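Long-range contact in hypothetical protein (Bacteroides caccae, PDB 4M8R), which is of unknown function but pairs an Ig-like N-terminal domain with a WD40-like domain of probable beta-propeller fold: residues A[299-304]-A[329-334]. Residues are numbered along the deposited sequence; the frame is centred on the assembly and turned at random.
Sequences IEADAI and YMIYYS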
ATOM      1  N   ILE A 299      36.099 -23.830  -7.667  1.00102.78           N
ATOM      2  CA  ILE A 299      36.175 -23.599  -6.224  1.00 99.59           C
ATOM      3  C   ILE A 299      35.912 -24.885  -5.438  1.00 95.79           C
ATOM      4  O   ILE A 299      34.864 -25.519  -5.592  1.00 91.87           O
ATOM      5  CB  ILE A 299      35.172 -22.511  -5.769  1.00 98.88           C
ATOM      6  CG1 ILE A 299      35.542 -21.148  -6.373  1.00100.12           C
ATOM      7  CG2 ILE A 299      35.127 -22.416  -4.247  1.00 97.48           C
ATOM      8  CD1 ILE A 299      34.881 -20.854  -7.703  1.00101.32           C
ATOM      9  N   GLU A 300      36.880 -25.258  -4.605  1.00 94.47           N
ATOM     10  CA  GLU A 300      36.731 -26.354  -3.653  1.00 94.33           C
ATOM     11  C   GLU A 300      37.361 -25.906  -2.333  1.00 92.39           C
ATOM     12  O   GLU A 300      38.586 -25.828  -2.215  1.00 94.29           O
ATOM     13  CB  GLU A 300      37.392 -27.630  -4.182  1.00100.29           C
ATOM     14  CG  GLU A 300      37.045 -28.885  -3.393  1.00104.03           C
ATOM     15  CD  GLU A 300      37.375 -30.168  -4.143  1.00109.28           C
ATOM     16  OE1 GLU A 300      38.568 -30.403  -4.436  1.00110.10           O
ATOM     17  OE2 GLU A 300      36.440 -30.949  -4.426  1.00109.29           O
ATOM     18  N   ALA A 301      36.515 -25.601  -1.350  1.00 87.16           N
ATOM     19  CA  ALA A 301      36.951 -24.948  -0.114  1.00 85.73           C
ATOM     20  C   ALA A 301      36.597 -25.762   1.131  1.00 84.86           C
ATOM     21  O   ALA A 301      35.972 -26.818   1.039  1.00 85.31           O
ATOM     22  CB  ALA A 301      36.334 -23.561  -0.026  1.00 83.39           C
ATOM     23  N   ASP A 302      37.005 -25.260   2.293  1.00 84.63           N
ATOM     24  CA  ASP A 302      36.788 -25.955   3.564  1.00 84.30           C
ATOM     25  C   ASP A 302      35.453 -25.611   4.217  1.00 81.68           C
ATOM     26  O   ASP A 302      35.012 -26.318   5.120  1.00 81.75           O
ATOM     27  CB  ASP A 302      37.943 -25.666   4.523  1.00 85.78           C
ATOM     28  CG  ASP A 302      39.261 -26.207   4.010  1.00 87.89           C
ATOM     29  OD1 ASP A 302      39.288 -27.374   3.574  1.00 87.79           O
ATOM     30  OD2 ASP A 302      40.268 -25.468   4.044  1.00 89.83           O
ATOM     31  N   ALA A 303      34.830 -24.522   3.776  1.00 80.77           N
ATOM     32  CA  ALA A 303      33.437 -24.222   4.128  1.00 77.03           C
ATOM     33  C   ALA A 303      32.873 -23.180   3.170  1.00 75.96           C
ATOM     34  O   ALA A 303      33.584 -22.262   2.747  1.00 77.96           O
ATOM     35  CB  ALA A 303      33.323 -23.733   5.565  1.00 76.12           C
ATOM     36  N   ILE A 304      31.604 -23.348   2.806  1.00 72.78           N
ATOM     37  CA  ILE A 304      30.919 -22.408   1.930  1.00 70.56           C
ATOM     38  C   ILE A 304      29.499 -22.202   2.435  1.00 68.45           C
ATOM     39  O   ILE A 304      28.748 -23.165   2.601  1.00 68.25           O
ATOM     40  CB  ILE A 304      30.869 -22.900   0.471  1.00 70.91           C
ATOM     41  CG1 ILE A 304      32.286 -23.106  -0.074  1.00 74.51           C
ATOM     42  CG2 ILE A 304      30.121 -21.898  -0.406  1.00 68.77           C
ATOM     43  CD1 ILE A 304      32.328 -23.647  -1.486  1.00 75.70           C
ATOM     44  N   TYR A 329      28.644 -15.843  -1.769  1.00 57.36           N
ATOM     45  CA  TYR A 329      29.134 -16.982  -1.015  1.00 57.78           C
ATOM     46  C   TYR A 329      30.221 -16.536  -0.040  1.00 57.52           C
ATOM     47  O   TYR A 329      31.125 -15.783  -0.414  1.00 58.34           O
ATOM     48  CB  TYR A 329      29.743 -18.000  -1.973  1.00 61.41           C
ATOM     49  CG  TYR A 329      28.757 -18.862  -2.735  1.00 62.38           C
ATOM     50  CD1 TYR A 329      28.009 -19.839  -2.088  1.00 61.04           C
ATOM     51  CD2 TYR A 329      28.620 -18.745  -4.118  1.00 65.85           C
ATOM     52  CE1 TYR A 329      27.129 -20.651  -2.783  1.00 62.45           C
ATOM     53  CE2 TYR A 329      27.744 -19.555  -4.823  1.00 67.25           C
ATOM     54  CZ  TYR A 329      27.002 -20.507  -4.151  1.00 66.15           C
ATOM     55  OH  TYR A 329      26.133 -21.321  -4.845  1.00 68.88           O
HETATM   56  N   MSE A 330      30.119 -16.991   1.207  1.00 56.41           N
HETATM   57  CA  MSE A 330      31.224 -16.899   2.157  1.00 57.65           C
HETATM   58  C   MSE A 330      32.077 -18.105   1.882  1.00 60.91           C
HETATM   59  O   MSE A 330      31.593 -19.231   1.962  1.00 60.07           O
HETATM   60  CB  MSE A 330      30.737 -16.924   3.604  1.00 55.59           C
HETATM   61  CG  MSE A 330      31.834 -16.577   4.615  1.00 57.21           C
HETATM   62 SE   MSE A 330      33.154 -18.031   4.882  0.75 60.03          SE
HETATM   63  CE  MSE A 330      31.974 -19.541   5.359  1.00 58.32           C
ATOM     64  N   ILE A 331      33.351 -17.889   1.553  1.00 64.01           N
ATOM     65  CA  ILE A 331      34.264 -18.982   1.230  1.00 68.46           C
ATOM     66  C   ILE A 331      35.408 -19.027   2.241  1.00 69.77           C
ATOM     67  O   ILE A 331      36.114 -18.034   2.419  1.00 69.72           O
ATOM     68  CB  ILE A 331      34.818 -18.828  -0.202  1.00 72.28           C
ATOM     69  CG1 ILE A 331      33.680 -19.019  -1.207  1.00 72.05           C
ATOM     70  CG2 ILE A 331      35.927 -19.839  -0.471  1.00 75.94           C
ATOM     71  CD1 ILE A 331      33.994 -18.510  -2.594  1.00 75.83           C
ATOM     72  N   TYR A 332      35.588 -20.182   2.885  1.00 70.43           N
ATOM     73  CA  TYR A 332      36.585 -20.344   3.945  1.00 72.43           C
ATOM     74  C   TYR A 332      37.638 -21.391   3.598  1.00 77.22           C
ATOM     75  O   TYR A 332      37.304 -22.496   3.180  1.00 77.50           O
ATOM     76  CB  TYR A 332      35.901 -20.729   5.262  1.00 70.41           C
ATOM     77  CG  TYR A 332      36.863 -21.181   6.346  1.00 72.37           C
ATOM     78  CD1 TYR A 332      37.552 -20.255   7.120  1.00 72.68           C
ATOM     79  CD2 TYR A 332      37.081 -22.533   6.590  1.00 75.00           C
ATOM     80  CE1 TYR A 332      38.433 -20.660   8.109  1.00 75.73           C
ATOM     81  CE2 TYR A 332      37.961 -22.951   7.575  1.00 78.24           C
ATOM     82  CZ  TYR A 332      38.635 -22.012   8.332  1.00 78.78           C
ATOM     83  OH  TYR A 332      39.514 -22.431   9.309  1.00 81.88           O
ATOM     84  N   TYR A 333      38.907 -21.031   3.787  1.00 81.33           N
ATOM     85  CA  TYR A 333      40.024 -21.964   3.661  1.00 88.15           C
ATOM     86  C   TYR A 333      40.771 -22.004   4.992  1.00 91.00           C
ATOM     87  O   TYR A 333      41.026 -20.957   5.591  1.00 91.19           O
ATOM     88  CB  TYR A 333      40.986 -21.519   2.554  1.00 91.88           C
ATOM     89  CG  TYR A 333      40.407 -21.574   1.151  1.00 91.57           C
ATOM     90  CD1 TYR A 333      40.381 -22.767   0.433  1.00 93.58           C
ATOM     91  CD2 TYR A 333      39.898 -20.428   0.537  1.00 88.85           C
ATOM     92  CE1 TYR A 333      39.858 -22.821  -0.852  1.00 93.80           C
ATOM     93  CE2 TYR A 333      39.376 -20.470  -0.747  1.00 88.58           C
ATOM     94  CZ  TYR A 333      39.357 -21.667  -1.439  1.00 91.27           C
ATOM     95  OH  TYR A 333      38.839 -21.715  -2.719  1.00 91.31           O
ATOM     96  N   SER A 334      41.130 -23.204   5.447  1.00 94.02           N
ATOM     97  CA  SER A 334      41.820 -23.362   6.732  1.00 96.00           C
ATOM     98  C   SER A 334      43.298 -22.954   6.683  1.00100.41           C
ATOM     99  O   SER A 334      43.885 -22.656   7.718  1.00101.65           O
ATOM    100  CB  SER A 334      41.701 -24.803   7.247  1.00 96.68           C
ATOM    101  OG  SER A 334      40.406 -25.323   7.031  1.00 91.79           O
TER
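Asp302 and Ala303 both turn their backbone N-H groups on one carbonyl, that of Tyr332, which makes this a classic beta bulge at the start of strand 303-310, where it pairs antiparallel with strand 325-333. Strand 303-310 is an outermost strand of a four-stranded antiparallel sheet, consistent with one blade of the WD40-like propeller. Asp302 N donates at 2.9 Å to Tyr332 O, nearly along the C=O axis, while Ala303 N reaches the same oxygen over 3.3 Å, tilted from the carbonyl plane. Tyr332 N returns a bond to Ala303 O, and regular pairing follows.

The tight part lies inward. Ile304, with CG2 anti to its backbone N, sets that methyl 3.4 Å from Tyr329 CD1, obliquely to the ring. Trp282 and Pro284 also touch Ile304, and Tyr329 OH is tied to Leu273 O, so the neighbouring sheet, probably the adjacent blade, closes over this end. Next along, Ala301 CB touches Ile331 CG2 at 3.8 Å and also lies over one face of the Tyr333 ring, a CH-pi contact displaced toward the rim; Glu300 O meets the edge of that ring at CE1.

Toward solvent the contact thins to polar atoms. Asp302 OD2 receives the N-H of exposed Ser334 on its anti lone pair, at 2.8 Å from Ser334 N and 170°, and Ser334 OG adds a weak bond to the same oxygen. OD1 instead forms a salt bridge with Lys281. An alanine in place of Asp302 would probably take from Lys281 the carboxylate it pairs with here and leave Ser334 N without its acceptor, Ser334 being then more free to move.

One carboxylate thus spans three pieces of chain: the bulge, the turn leaving its partner strand and the lysine in the loop just before strand 282-288. The Lys281 charge, backed by two donors at OD2, would be expected to favour the ionised acid.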